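PDB 6TWM: N-acetyl-L-2,4-diaminobutyric acid deacetylase from Ruegeria pomeroyi, which probably removes the acetyl group from N-acetyl-L-2,4-diaminobutyric acid, using zinc, during the bacterial breakdown of ectoine. Local coordinates for residues H65-E70 and G153-D158; V160-A165 and T214-G219; G272-M277 and S316-G321. One frame throughout, in Å; residues are numbered along the deposited sequence.

Contact 1. Residues H65-E70 and G153-D158; sequences HGDEYE and GGKTLD. With ZN (zinc ion), chain M.
Asp-67 and Glu-68 lean against the loop around Gly-154 from the type I turn His-65 to Glu-68, which carries the HxxE zinc-binding motif of the aspartoacylase/succinylglutamate desuccinylase family. With CG set between the backbone N and the carbonyl carbon (chi1 58°), the Asp-67 carboxylate reaches over to the loop. There OD2 accepts a hydrogen bond from the backbone N of Lys-155 at 3.1 Å, nearly straight, although the N-H arrives from well above the carboxylate plane, 64° out of it. An alanine here would remove the carboxylate, and Lys-155 N would probably lose its acceptor, with the loop 153-156 less firmly tied. The extended Lys-155 side chain crosses the aspartate obliquely, its CG 3.6 Å from Asp-67 OD2, and carries NZ on to the carbonyl of Gly-105 instead of forming a salt bridge here. Glu-68 brushes Gly-154 with CG, 3.8 Å from Gly-154 N, and ends with OE2 2.5 Å from the zinc ion; OE1 accepts a hydrogen bond from Ser-152 N. His-65 ND1 is a longer ligand at 2.7 Å from the zinc ion, while Asn-115 holds its NE2 and probably steadies the ring; His-151 completes the protein's share of the site. A water donates to Asp-67 O at 3.0 Å and weakly accepts from Gly-154 N, beside a CA-H...O contact from Gly-154 CA to Asp-67 O at 3.5 Å.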
ATOM      1  N   HIS A  65      -2.259  -4.479   3.650  1.00 30.24           N
ATOM      2  CA  HIS A  65      -3.091  -5.605   3.256  1.00 29.23           C
ATOM      3  C   HIS A  65      -2.182  -6.796   2.973  1.00 27.66           C
ATOM      4  O   HIS A  65      -1.121  -6.646   2.359  1.00 25.35           O
ATOM      5  CB  HIS A  65      -3.939  -5.264   2.029  1.00 29.53           C
ATOM      6  CG  HIS A  65      -4.888  -4.125   2.248  1.00 30.38           C
ATOM      7  ND1 HIS A  65      -4.739  -2.900   1.632  1.00 30.67           N
ATOM      8  CD2 HIS A  65      -5.993  -4.023   3.026  1.00 30.65           C
ATOM      9  CE1 HIS A  65      -5.717  -2.097   2.013  1.00 30.08           C
ATOM     10  NE2 HIS A  65      -6.491  -2.754   2.858  1.00 30.27           N
ATOM     11  N   GLY A  66      -2.606  -7.979   3.422  1.00 28.29           N
ATOM     12  CA  GLY A  66      -1.683  -9.097   3.537  1.00 29.51           C
ATOM     13  C   GLY A  66      -1.193  -9.660   2.218  1.00 30.76           C
ATOM     14  O   GLY A  66      -0.068 -10.162   2.139  1.00 31.31           O
ATOM     15  N   ASP A  67      -2.012  -9.586   1.169  1.00 32.28           N
ATOM     16  CA  ASP A  67      -1.722 -10.252  -0.101  1.00 32.41           C
ATOM     17  C   ASP A  67      -1.090  -9.310  -1.119  1.00 31.79           C
ATOM     18  O   ASP A  67      -1.348  -9.414  -2.321  1.00 31.90           O
ATOM     19  CB  ASP A  67      -2.991 -10.887  -0.669  1.00 34.66           C
ATOM     20  CG  ASP A  67      -4.110  -9.882  -0.891  1.00 36.77           C
ATOM     21  OD1 ASP A  67      -3.963  -8.714  -0.479  1.00 38.01           O
ATOM     22  OD2 ASP A  67      -5.144 -10.264  -1.480  1.00 38.64           O
ATOM     23  N   GLU A  68      -0.254  -8.382  -0.657  1.00 30.95           N
ATOM     24  CA  GLU A  68       0.411  -7.405  -1.514  1.00 29.78           C
ATOM     25  C   GLU A  68       1.893  -7.414  -1.175  1.00 30.26           C
ATOM     26  O   GLU A  68       2.273  -7.133  -0.033  1.00 31.40           O
ATOM     27  CB  GLU A  68      -0.208  -6.020  -1.322  1.00 30.28           C
ATOM     28  CG  GLU A  68      -1.720  -6.042  -1.480  1.00 31.96           C
ATOM     29  CD  GLU A  68      -2.374  -4.739  -1.109  1.00 36.23           C
ATOM     30  OE1 GLU A  68      -1.655  -3.799  -0.706  1.00 35.66           O
ATOM     31  OE2 GLU A  68      -3.615  -4.654  -1.233  1.00 39.72           O
ATOM     32  N   TYR A  69       2.732  -7.727  -2.168  1.00 30.40           N
ATOM     33  CA  TYR A  69       4.048  -8.289  -1.896  1.00 31.37           C
ATOM     34  C   TYR A  69       5.241  -7.453  -2.344  1.00 30.64           C
ATOM     35  O   TYR A  69       6.336  -7.664  -1.812  1.00 29.37           O
ATOM     36  CB  TYR A  69       4.158  -9.685  -2.532  1.00 32.87           C
ATOM     37  CG  TYR A  69       3.159 -10.652  -1.939  1.00 34.85           C
ATOM     38  CD1 TYR A  69       3.368 -11.203  -0.680  1.00 34.43           C
ATOM     39  CD2 TYR A  69       1.993 -10.989  -2.619  1.00 34.76           C
ATOM     40  CE1 TYR A  69       2.458 -12.077  -0.121  1.00 35.15           C
ATOM     41  CE2 TYR A  69       1.073 -11.864  -2.067  1.00 35.05           C
ATOM     42  CZ  TYR A  69       1.313 -12.403  -0.816  1.00 36.35           C
ATOM     43  OH  TYR A  69       0.409 -13.272  -0.251  1.00 38.25           O
ATOM     44  N   GLU A  70       5.077  -6.522  -3.290  1.00 30.94           N
ATOM     45  CA  GLU A  70       6.221  -5.728  -3.734  1.00 32.35           C
ATOM     46  C   GLU A  70       6.872  -4.996  -2.570  1.00 32.34           C
ATOM     47  O   GLU A  70       8.102  -4.936  -2.472  1.00 31.51           O
ATOM     48  CB  GLU A  70       5.796  -4.731  -4.810  1.00 33.80           C
ATOM     49  CG  GLU A  70       5.634  -5.334  -6.186  1.00 34.23           C
ATOM     50  CD  GLU A  70       4.258  -5.922  -6.394  1.00 34.14           C
ATOM     51  OE1 GLU A  70       3.412  -5.790  -5.484  1.00 32.57           O
ATOM     52  OE2 GLU A  70       4.017  -6.505  -7.471  1.00 35.38           O
ATOM     53  N   GLY A 153      -2.338  -4.470  -5.812  1.00 37.13           N
ATOM     54  CA  GLY A 153      -3.723  -4.786  -6.118  1.00 37.88           C
ATOM     55  C   GLY A 153      -4.320  -5.868  -5.242  1.00 37.10           C
ATOM     56  O   GLY A 153      -5.529  -5.869  -4.990  1.00 36.40           O
ATOM     57  N   GLY A 154      -3.497  -6.791  -4.757  1.00 34.70           N
ATOM     58  CA  GLY A 154      -4.011  -7.965  -4.082  1.00 34.05           C
ATOM     59  C   GLY A 154      -4.532  -8.987  -5.077  1.00 34.37           C
ATOM     60  O   GLY A 154      -4.444  -8.824  -6.294  1.00 35.22           O
ATOM     61  N   LYS A 155      -5.106 -10.064  -4.537  1.00 33.42           N
ATOM     62  CA  LYS A 155      -5.574 -11.162  -5.378  1.00 34.41           C
ATOM     63  C   LYS A 155      -6.747 -10.772  -6.271  1.00 36.14           C
ATOM     64  O   LYS A 155      -7.041 -11.495  -7.229  1.00 30.85           O
ATOM     65  CB  LYS A 155      -5.970 -12.359  -4.510  1.00 32.35           C
ATOM     66  CG  LYS A 155      -4.811 -13.024  -3.791  1.00 30.50           C
ATOM     67  CD  LYS A 155      -5.303 -14.149  -2.893  1.00 29.36           C
ATOM     68  CE  LYS A 155      -4.158 -14.818  -2.153  1.00 29.03           C
ATOM     69  NZ  LYS A 155      -4.648 -15.872  -1.225  1.00 29.43           N
ATOM     70  N   THR A 156      -7.419  -9.651  -5.989  1.00 35.43           N
ATOM     71  CA  THR A 156      -8.626  -9.270  -6.710  1.00 30.48           C
ATOM     72  C   THR A 156      -8.434  -8.101  -7.665  1.00 32.03           C
ATOM     73  O   THR A 156      -9.322  -7.847  -8.487  1.00 31.34           O
ATOM     74  CB  THR A 156      -9.750  -8.918  -5.721  1.00 33.66           C
ATOM     75  OG1 THR A 156      -9.510  -7.619  -5.163  1.00 32.70           O
ATOM     76  CG2 THR A 156      -9.808  -9.941  -4.600  1.00 30.42           C
ATOM     77  N   LEU A 157      -7.320  -7.382  -7.581  1.00 32.81           N
ATOM     78  CA  LEU A 157      -7.085  -6.212  -8.413  1.00 33.65           C
ATOM     79  C   LEU A 157      -5.677  -6.263  -8.987  1.00 34.60           C
ATOM     80  O   LEU A 157      -4.783  -6.915  -8.446  1.00 28.94           O
ATOM     81  CB  LEU A 157      -7.265  -4.902  -7.627  1.00 33.32           C
ATOM     82  CG  LEU A 157      -8.667  -4.485  -7.183  1.00 29.48           C
ATOM     83  CD1 LEU A 157      -8.603  -3.193  -6.381  1.00 28.89           C
ATOM     84  CD2 LEU A 157      -9.576  -4.323  -8.385  1.00 32.21           C
ATOM     85  N   ASP A 158      -5.495  -5.551 -10.095  1.00 34.58           N
ATOM     86  CA  ASP A 158      -4.187  -5.376 -10.707  1.00 34.15           C
ATOM     87  C   ASP A 158      -4.060  -3.929 -11.156  1.00 32.01           C
ATOM     88  O   ASP A 158      -4.985  -3.385 -11.764  1.00 31.99           O
ATOM     89  CB  ASP A 158      -3.994  -6.330 -11.891  1.00 35.66           C
ATOM     90  CG  ASP A 158      -2.538  -6.513 -12.258  1.00 38.21           C
ATOM     91  OD1 ASP A 158      -1.670  -5.892 -11.606  1.00 38.64           O
ATOM     92  OD2 ASP A 158      -2.261  -7.277 -13.205  1.00 40.81           O
TER
HETATM   93 ZN    ZN M 401      -3.972  -2.228  -0.881  1.00101.90          ZN
HETATM   94  O   HOH W   1      -0.829  -8.253  -5.081  1.00 32.31           O

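Contact 2. Residues V160-A165 and T214-G219. With DAB (2,4-diaminobutyric acid), chain N.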
ATOM      1  N   VAL A 160      -1.482  -0.624 -12.779  1.00 33.72           N
ATOM      2  CA  VAL A 160      -0.210  -0.158 -13.343  1.00 34.29           C
ATOM      3  C   VAL A 160       0.678   0.311 -12.197  1.00 34.70           C
ATOM      4  O   VAL A 160       0.161   0.858 -11.206  1.00 33.32           O
ATOM      5  CB  VAL A 160      -0.451   0.961 -14.364  1.00 35.77           C
ATOM      6  CG1 VAL A 160      -1.228   0.428 -15.564  1.00 36.73           C
ATOM      7  CG2 VAL A 160      -1.196   2.125 -13.729  1.00 36.17           C
ATOM      8  N   PRO A 161       1.990   0.083 -12.242  1.00 34.82           N
ATOM      9  CA  PRO A 161       2.827   0.423 -11.084  1.00 35.81           C
ATOM     10  C   PRO A 161       2.954   1.931 -10.937  1.00 37.61           C
ATOM     11  O   PRO A 161       3.401   2.627 -11.853  1.00 39.80           O
ATOM     12  CB  PRO A 161       4.170  -0.234 -11.410  1.00 35.70           C
ATOM     13  CG  PRO A 161       4.192  -0.308 -12.897  1.00 37.23           C
ATOM     14  CD  PRO A 161       2.771  -0.513 -13.339  1.00 29.57           C
ATOM     15  N   PHE A 162       2.563   2.434  -9.772  1.00 37.37           N
ATOM     16  CA  PHE A 162       2.462   3.873  -9.609  1.00 36.26           C
ATOM     17  C   PHE A 162       2.549   4.252  -8.138  1.00 33.30           C
ATOM     18  O   PHE A 162       2.211   3.462  -7.254  1.00 31.96           O
ATOM     19  CB  PHE A 162       1.174   4.399 -10.268  1.00 36.45           C
ATOM     20  CG  PHE A 162      -0.107   4.174  -9.481  1.00 36.99           C
ATOM     21  CD1 PHE A 162      -0.405   4.914  -8.347  1.00 38.07           C
ATOM     22  CD2 PHE A 162      -1.058   3.267  -9.943  1.00 37.57           C
ATOM     23  CE1 PHE A 162      -1.591   4.727  -7.665  1.00 38.52           C
ATOM     24  CE2 PHE A 162      -2.251   3.081  -9.271  1.00 38.09           C
ATOM     25  CZ  PHE A 162      -2.519   3.815  -8.134  1.00 38.73           C
ATOM     26  N   ALA A 163       3.026   5.469  -7.896  1.00 33.44           N
ATOM     27  CA  ALA A 163       2.993   6.100  -6.587  1.00 33.80           C
ATOM     28  C   ALA A 163       1.982   7.237  -6.619  1.00 35.10           C
ATOM     29  O   ALA A 163       1.786   7.885  -7.652  1.00 35.04           O
ATOM     30  CB  ALA A 163       4.370   6.631  -6.184  1.00 33.20           C
ATOM     31  N   ALA A 164       1.331   7.471  -5.485  1.00 36.38           N
ATOM     32  CA  ALA A 164       0.209   8.391  -5.441  1.00 37.96           C
ATOM     33  C   ALA A 164       0.369   9.397  -4.311  1.00 40.51           C
ATOM     34  O   ALA A 164       1.165   9.219  -3.385  1.00 38.98           O
ATOM     35  CB  ALA A 164      -1.116   7.642  -5.283  1.00 36.20           C
ATOM     36  N   ALA A 165      -0.412  10.471  -4.419  1.00 43.78           N
ATOM     37  CA  ALA A 165      -0.557  11.477  -3.381  1.00 45.14           C
ATOM     38  C   ALA A 165      -1.966  12.041  -3.487  1.00 46.94           C
ATOM     39  O   ALA A 165      -2.538  12.101  -4.577  1.00 46.89           O
ATOM     40  CB  ALA A 165       0.489  12.590  -3.512  1.00 46.06           C
ATOM     41  N   THR A 214       2.472   6.515  -0.752  1.00 34.79           N
ATOM     42  CA  THR A 214       1.649   5.335  -0.966  1.00 33.64           C
ATOM     43  C   THR A 214       1.742   4.935  -2.431  1.00 35.85           C
ATOM     44  O   THR A 214       2.028   5.764  -3.300  1.00 37.18           O
ATOM     45  CB  THR A 214       0.187   5.579  -0.563  1.00 32.40           C
ATOM     46  OG1 THR A 214      -0.543   4.348  -0.643  1.00 32.14           O
ATOM     47  CG2 THR A 214      -0.455   6.614  -1.473  1.00 33.22           C
ATOM     48  N   THR A 215       1.520   3.649  -2.697  1.00 35.75           N
ATOM     49  CA  THR A 215       1.749   3.089  -4.021  1.00 36.20           C
ATOM     50  C   THR A 215       0.610   2.153  -4.396  1.00 37.54           C
ATOM     51  O   THR A 215      -0.237   1.801  -3.573  1.00 36.77           O
ATOM     52  CB  THR A 215       3.074   2.315  -4.092  1.00 34.38           C
ATOM     53  OG1 THR A 215       3.019   1.191  -3.204  1.00 33.28           O
ATOM     54  CG2 THR A 215       4.255   3.200  -3.713  1.00 32.79           C
ATOM     55  N   GLU A 216       0.599   1.768  -5.672  1.00 39.46           N
ATOM     56  CA  GLU A 216      -0.142   0.601  -6.156  1.00 38.91           C
ATOM     57  C   GLU A 216       0.753  -0.033  -7.216  1.00 39.37           C
ATOM     58  O   GLU A 216       0.778   0.420  -8.364  1.00 42.87           O
ATOM     59  CB  GLU A 216      -1.508   0.963  -6.722  1.00 40.72           C
ATOM     60  CG  GLU A 216      -2.541   1.409  -5.695  1.00 43.51           C
ATOM     61  CD  GLU A 216      -2.910   0.318  -4.711  1.00 45.76           C
ATOM     62  OE1 GLU A 216      -2.781  -0.872  -5.061  1.00 47.17           O
ATOM     63  OE2 GLU A 216      -3.335   0.654  -3.584  1.00 47.38           O
ATOM     64  N   LEU A 217       1.493  -1.063  -6.825  1.00 37.75           N
ATOM     65  CA  LEU A 217       2.519  -1.674  -7.666  1.00 39.18           C
ATOM     66  C   LEU A 217       2.023  -3.050  -8.109  1.00 41.60           C
ATOM     67  O   LEU A 217       2.281  -4.058  -7.453  1.00 45.01           O
ATOM     68  CB  LEU A 217       3.844  -1.770  -6.907  1.00 38.25           C
ATOM     69  CG  LEU A 217       4.341  -0.477  -6.251  1.00 36.00           C
ATOM     70  CD1 LEU A 217       5.605  -0.739  -5.454  1.00 36.01           C
ATOM     71  CD2 LEU A 217       4.576   0.613  -7.292  1.00 29.96           C
ATOM     72  N   GLY A 218       1.303  -3.084  -9.226  1.00 41.18           N
ATOM     73  CA  GLY A 218       0.809  -4.338  -9.759  1.00 42.06           C
ATOM     74  C   GLY A 218      -0.337  -4.939  -8.969  1.00 43.74           C
ATOM     75  O   GLY A 218      -1.249  -4.222  -8.545  1.00 45.19           O
ATOM     76  N   GLY A 219      -0.309  -6.250  -8.771  1.00 43.40           N
ATOM     77  CA  GLY A 219      -1.358  -6.916  -8.014  1.00 43.75           C
ATOM     78  C   GLY A 219      -1.393  -8.404  -8.329  1.00 45.14           C
ATOM     79  O   GLY A 219      -0.366  -9.011  -8.626  1.00 46.32           O
TER
HETATM   80  N   DAB N 402      -7.409   0.826  -0.499  1.00100.40           N
HETATM   81  CA  DAB N 402      -7.106   0.694  -1.917  1.00101.42           C
HETATM   82  C   DAB N 402      -6.388  -0.643  -2.289  1.00100.92           C
HETATM   83  O   DAB N 402      -6.837  -1.318  -3.259  1.00100.25           O
HETATM   84  CB  DAB N 402      -6.230   1.838  -2.419  1.00103.39           C
HETATM   85  CG  DAB N 402      -6.772   3.202  -2.005  1.00105.41           C
HETATM   86  ND  DAB N 402      -7.761   3.790  -2.883  1.00105.85           N
HETATM   87  OXT DAB N 402      -5.392  -0.970  -1.591  1.00101.49           O
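In the central mixed sheet, strands 162-166 and 211-216 run antiparallel, and the pairing of Phe-162 with Glu-216 lies at the edge of the diaminobutyrate pocket. The two residues form a hydrogen-bonded pair: Glu-216 N gives a straight bond to Phe-162 O at 2.8 Å, whereas Phe-162 N reaches Glu-216 O at 3.0 Å from 47° above the carbonyl plane. Further along, Ala-164 N donates to Thr-214 O at 2.9 Å. Both side chains of the pair leave the same surface of the sheet and run alongside each other; Phe-162 CG sits between its backbone N and carbonyl carbon (chi1 78°), which lays the ring against the glutamate, and Glu-216 CB rests over one ring face, displaced toward the rim, 3.3 Å from Phe-162 CZ. This sheet belongs to the zinc-exopeptidase-like catalytic domain; on its other surface Ala-163 and Thr-215 meet helix 171-184, and Thr-215 OG1 is hydrogen-bonded to His-151 N. The bend at Glu-216 chi2 (-64°) keeps CG near Phe-162 CZ and then carries the carboxylate off toward the active site, where OE2 and OXT of the bound diaminobutyrate, two carboxylate oxygens, approach to 3.3 Å; the residue also binds the second zinc ion in a structure of this protein. Ala-164 CB approaches the edge of the Phe-162 ring in its plane and lies 4.0 Å from Thr-214 CG2. At the loop end, Pro-161 CB meets Leu-217 CD2 at 4.2 Å, with Ile-230 of helix 225-242 touching both side chains.

Contact 3. Residues G272-M277 and S316-G321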
ATOM      1  N   GLY A 272     -20.061 -13.619 -13.151  1.00 46.91           N
ATOM      2  CA  GLY A 272     -19.788 -14.343 -14.373  1.00 48.54           C
ATOM      3  C   GLY A 272     -18.300 -14.526 -14.599  1.00 45.66           C
ATOM      4  O   GLY A 272     -17.479 -14.308 -13.707  1.00 44.74           O
ATOM      5  N   LEU A 273     -17.982 -14.942 -15.821  1.00 44.32           N
ATOM      6  CA  LEU A 273     -16.608 -15.168 -16.254  1.00 41.79           C
ATOM      7  C   LEU A 273     -16.067 -13.883 -16.869  1.00 41.67           C
ATOM      8  O   LEU A 273     -16.654 -13.349 -17.817  1.00 43.28           O
ATOM      9  CB  LEU A 273     -16.548 -16.321 -17.254  1.00 42.27           C
ATOM     10  CG  LEU A 273     -15.221 -16.594 -17.961  1.00 41.33           C
ATOM     11  CD1 LEU A 273     -14.140 -16.962 -16.960  1.00 39.12           C
ATOM     12  CD2 LEU A 273     -15.402 -17.697 -18.990  1.00 42.53           C
ATOM     13  N   PHE A 274     -14.952 -13.395 -16.336  1.00 41.12           N
ATOM     14  CA  PHE A 274     -14.439 -12.076 -16.681  1.00 40.89           C
ATOM     15  C   PHE A 274     -13.545 -12.162 -17.913  1.00 42.28           C
ATOM     16  O   PHE A 274     -12.580 -12.933 -17.934  1.00 41.74           O
ATOM     17  CB  PHE A 274     -13.668 -11.482 -15.503  1.00 37.64           C
ATOM     18  CG  PHE A 274     -13.235 -10.063 -15.719  1.00 36.94           C
ATOM     19  CD1 PHE A 274     -14.136  -9.023 -15.574  1.00 37.37           C
ATOM     20  CD2 PHE A 274     -11.929  -9.767 -16.071  1.00 36.99           C
ATOM     21  CE1 PHE A 274     -13.742  -7.714 -15.772  1.00 38.39           C
ATOM     22  CE2 PHE A 274     -11.528  -8.459 -16.270  1.00 37.37           C
ATOM     23  CZ  PHE A 274     -12.436  -7.432 -16.121  1.00 38.19           C
ATOM     24  N   GLU A 275     -13.861 -11.364 -18.932  1.00 43.53           N
ATOM     25  CA  GLU A 275     -13.024 -11.231 -20.123  1.00 45.80           C
ATOM     26  C   GLU A 275     -12.626  -9.767 -20.267  1.00 46.69           C
ATOM     27  O   GLU A 275     -13.431  -8.938 -20.701  1.00 48.38           O
ATOM     28  CB  GLU A 275     -13.732 -11.725 -21.383  1.00 47.11           C
ATOM     29  CG  GLU A 275     -12.834 -11.637 -22.612  1.00 48.03           C
ATOM     30  CD  GLU A 275     -13.542 -11.961 -23.911  1.00 49.16           C
ATOM     31  OE1 GLU A 275     -14.780 -12.113 -23.900  1.00 49.56           O
ATOM     32  OE2 GLU A 275     -12.850 -12.065 -24.947  1.00 43.26           O
ATOM     33  N   MET A 276     -11.385  -9.455 -19.907  1.00 46.58           N
ATOM     34  CA  MET A 276     -10.854  -8.119 -20.139  1.00 47.86           C
ATOM     35  C   MET A 276     -10.550  -7.941 -21.620  1.00 51.05           C
ATOM     36  O   MET A 276      -9.882  -8.781 -22.231  1.00 51.03           O
ATOM     37  CB  MET A 276      -9.593  -7.898 -19.304  1.00 46.22           C
ATOM     38  CG  MET A 276      -9.174  -6.443 -19.174  1.00 46.64           C
ATOM     39  SD  MET A 276     -10.271  -5.501 -18.096  1.00 45.83           S
ATOM     40  CE  MET A 276      -9.926  -3.825 -18.629  1.00 45.65           C
ATOM     41  N   MET A 277     -11.048  -6.850 -22.202  1.00 53.75           N
ATOM     42  CA  MET A 277     -10.880  -6.609 -23.629  1.00 57.30           C
ATOM     43  C   MET A 277      -9.705  -5.699 -23.961  1.00 59.96           C
ATOM     44  O   MET A 277      -9.184  -5.775 -25.078  1.00 62.70           O
ATOM     45  CB  MET A 277     -12.164  -6.014 -24.220  1.00 57.28           C
ATOM     46  CG  MET A 277     -13.378  -6.920 -24.088  1.00 55.31           C
ATOM     47  SD  MET A 277     -13.065  -8.611 -24.635  1.00 53.79           S
ATOM     48  CE  MET A 277     -12.750  -8.358 -26.380  1.00 56.67           C
ATOM     49  N   SER A 316      -6.377   0.222 -13.536  1.00 35.00           N
ATOM     50  CA  SER A 316      -6.710  -0.887 -12.659  1.00 35.00           C
ATOM     51  C   SER A 316      -7.773  -1.737 -13.335  1.00 37.42           C
ATOM     52  O   SER A 316      -8.606  -1.228 -14.089  1.00 39.96           O
ATOM     53  CB  SER A 316      -7.206  -0.403 -11.291  1.00 31.36           C
ATOM     54  OG  SER A 316      -7.795  -1.461 -10.553  1.00 28.18           O
ATOM     55  N   ARG A 317      -7.736  -3.038 -13.062  1.00 38.86           N
ATOM     56  CA  ARG A 317      -8.758  -3.934 -13.579  1.00 41.26           C
ATOM     57  C   ARG A 317      -9.012  -5.048 -12.576  1.00 40.10           C
ATOM     58  O   ARG A 317      -8.130  -5.420 -11.795  1.00 38.33           O
ATOM     59  CB  ARG A 317      -8.365  -4.525 -14.939  1.00 43.99           C
ATOM     60  CG  ARG A 317      -7.150  -5.441 -14.909  1.00 45.69           C
ATOM     61  CD  ARG A 317      -7.115  -6.334 -16.141  1.00 48.54           C
ATOM     62  NE  ARG A 317      -8.000  -7.488 -16.002  1.00 50.66           N
ATOM     63  CZ  ARG A 317      -7.635  -8.747 -16.230  1.00 52.43           C
ATOM     64  NH1 ARG A 317      -6.399  -9.024 -16.624  1.00 53.96           N
ATOM     65  NH2 ARG A 317      -8.512  -9.729 -16.075  1.00 52.12           N
ATOM     66  N   HIS A 318     -10.242  -5.555 -12.599  1.00 41.80           N
ATOM     67  CA  HIS A 318     -10.594  -6.754 -11.851  1.00 39.57           C
ATOM     68  C   HIS A 318      -9.687  -7.903 -12.265  1.00 38.56           C
ATOM     69  O   HIS A 318      -9.629  -8.265 -13.444  1.00 41.41           O
ATOM     70  CB  HIS A 318     -12.058  -7.104 -12.109  1.00 40.82           C
ATOM     71  CG  HIS A 318     -12.497  -8.389 -11.482  1.00 41.79           C
ATOM     72  ND1 HIS A 318     -12.896  -8.479 -10.167  1.00 42.28           N
ATOM     73  CD2 HIS A 318     -12.610  -9.637 -11.996  1.00 42.40           C
ATOM     74  CE1 HIS A 318     -13.234  -9.727  -9.895  1.00 42.60           C
ATOM     75  NE2 HIS A 318     -13.067 -10.450 -10.987  1.00 42.36           N
ATOM     76  N   PHE A 319      -8.963  -8.465 -11.302  1.00 36.75           N
ATOM     77  CA  PHE A 319      -7.991  -9.504 -11.622  1.00 37.36           C
ATOM     78  C   PHE A 319      -8.620 -10.879 -11.857  1.00 38.49           C
ATOM     79  O   PHE A 319      -8.441 -11.441 -12.945  1.00 37.94           O
ATOM     80  CB  PHE A 319      -6.931  -9.598 -10.523  1.00 36.65           C
ATOM     81  CG  PHE A 319      -5.825 -10.564 -10.832  1.00 38.13           C
ATOM     82  CD1 PHE A 319      -4.777 -10.195 -11.657  1.00 37.75           C
ATOM     83  CD2 PHE A 319      -5.836 -11.846 -10.302  1.00 39.80           C
ATOM     84  CE1 PHE A 319      -3.756 -11.082 -11.944  1.00 38.44           C
ATOM     85  CE2 PHE A 319      -4.819 -12.738 -10.586  1.00 40.16           C
ATOM     86  CZ  PHE A 319      -3.777 -12.355 -11.406  1.00 39.63           C
ATOM     87  N   PRO A 320      -9.363 -11.453 -10.905  1.00 38.02           N
ATOM     88  CA  PRO A 320      -9.693 -12.882 -11.008  1.00 36.29           C
ATOM     89  C   PRO A 320     -10.575 -13.195 -12.205  1.00 38.89           C
ATOM     90  O   PRO A 320     -11.322 -12.348 -12.701  1.00 39.33           O
ATOM     91  CB  PRO A 320     -10.429 -13.176  -9.693  1.00 35.17           C
ATOM     92  CG  PRO A 320     -10.100 -12.028  -8.790  1.00 34.66           C
ATOM     93  CD  PRO A 320      -9.970 -10.857  -9.701  1.00 35.66           C
ATOM     94  N   GLY A 321     -10.476 -14.446 -12.670  1.00 39.31           N
ATOM     95  CA  GLY A 321     -11.309 -14.887 -13.776  1.00 38.00           C
ATOM     96  C   GLY A 321     -12.788 -14.880 -13.447  1.00 35.69           C
ATOM     97  O   GLY A 321     -13.628 -14.753 -14.343  1.00 33.95           O
TER
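Phe-274 is met by His-318 over a ring face and by Arg-317 at its edge, where two antiparallel sheets of the C-terminal beta region pack side chain against side chain. Strand 272-276 belongs to one sheet and strand 312-318 to the other; the axes of segments 272-276 and 316-318 stay 8.9 Å apart at their closest. His-318 makes a T-shaped stack, directing its edge at the face of Phe-274 with the ring centroids 5.0 Å apart and the planes at 62°; its CB also sits over that face in a CH-pi contact. The guanidinium of Arg-317 is nearly coplanar with the Phe-274 ring (10° between planes), and NH2 meets the ring at its edge, 3.3 Å from Phe-274 CE2, without stacking on the face. A bend in the arginine chain (chi3 -81°) turns the group into this position, and the Met-276 methylenes lie over one face of the guanidinium, CG 3.5 Å from Arg-317 NE. One shell further out, Pro-320 covers a face of the His-318 ring, its CD 3.3 Å above the plane, while His-318 NE2 is hydrogen-bonded to Leu-322 O; together they are likely to limit the rotation of the imidazole. Ala-291 and Val-293 of the adjoining strand 289-294 also touch Phe-274. The backbone closes the contact beside strand 322-323, which pairs with 272-276: Phe-274 N donates an almost straight hydrogen bond to Gly-321 O at 2.8 Å.

Overall arrangement
The three contacts follow one another along the chain, each closing before the next opens. Contacts 1 and 2, with centres 11 Å apart, both belong to the catalytic domain and meet at the active site: the first supplies zinc ligands, the second a pocket wall, and Gly-153 N probably bonds to Gly-218 O between them. Contact 3 stands about 15 Å from contact 1 and 19 Å from contact 2, centre to centre, in the C-terminal beta region. Strand 157-159 links the two regions by pairing with strand 312-318 (Arg-317 N probably bonds to Asp-158 O), and Phe-319 N probably bonds to Thr-156 O just beyond the strand ends. The loop 153-156 near the zinc thus leads directly into a strand of the C-terminal sheet.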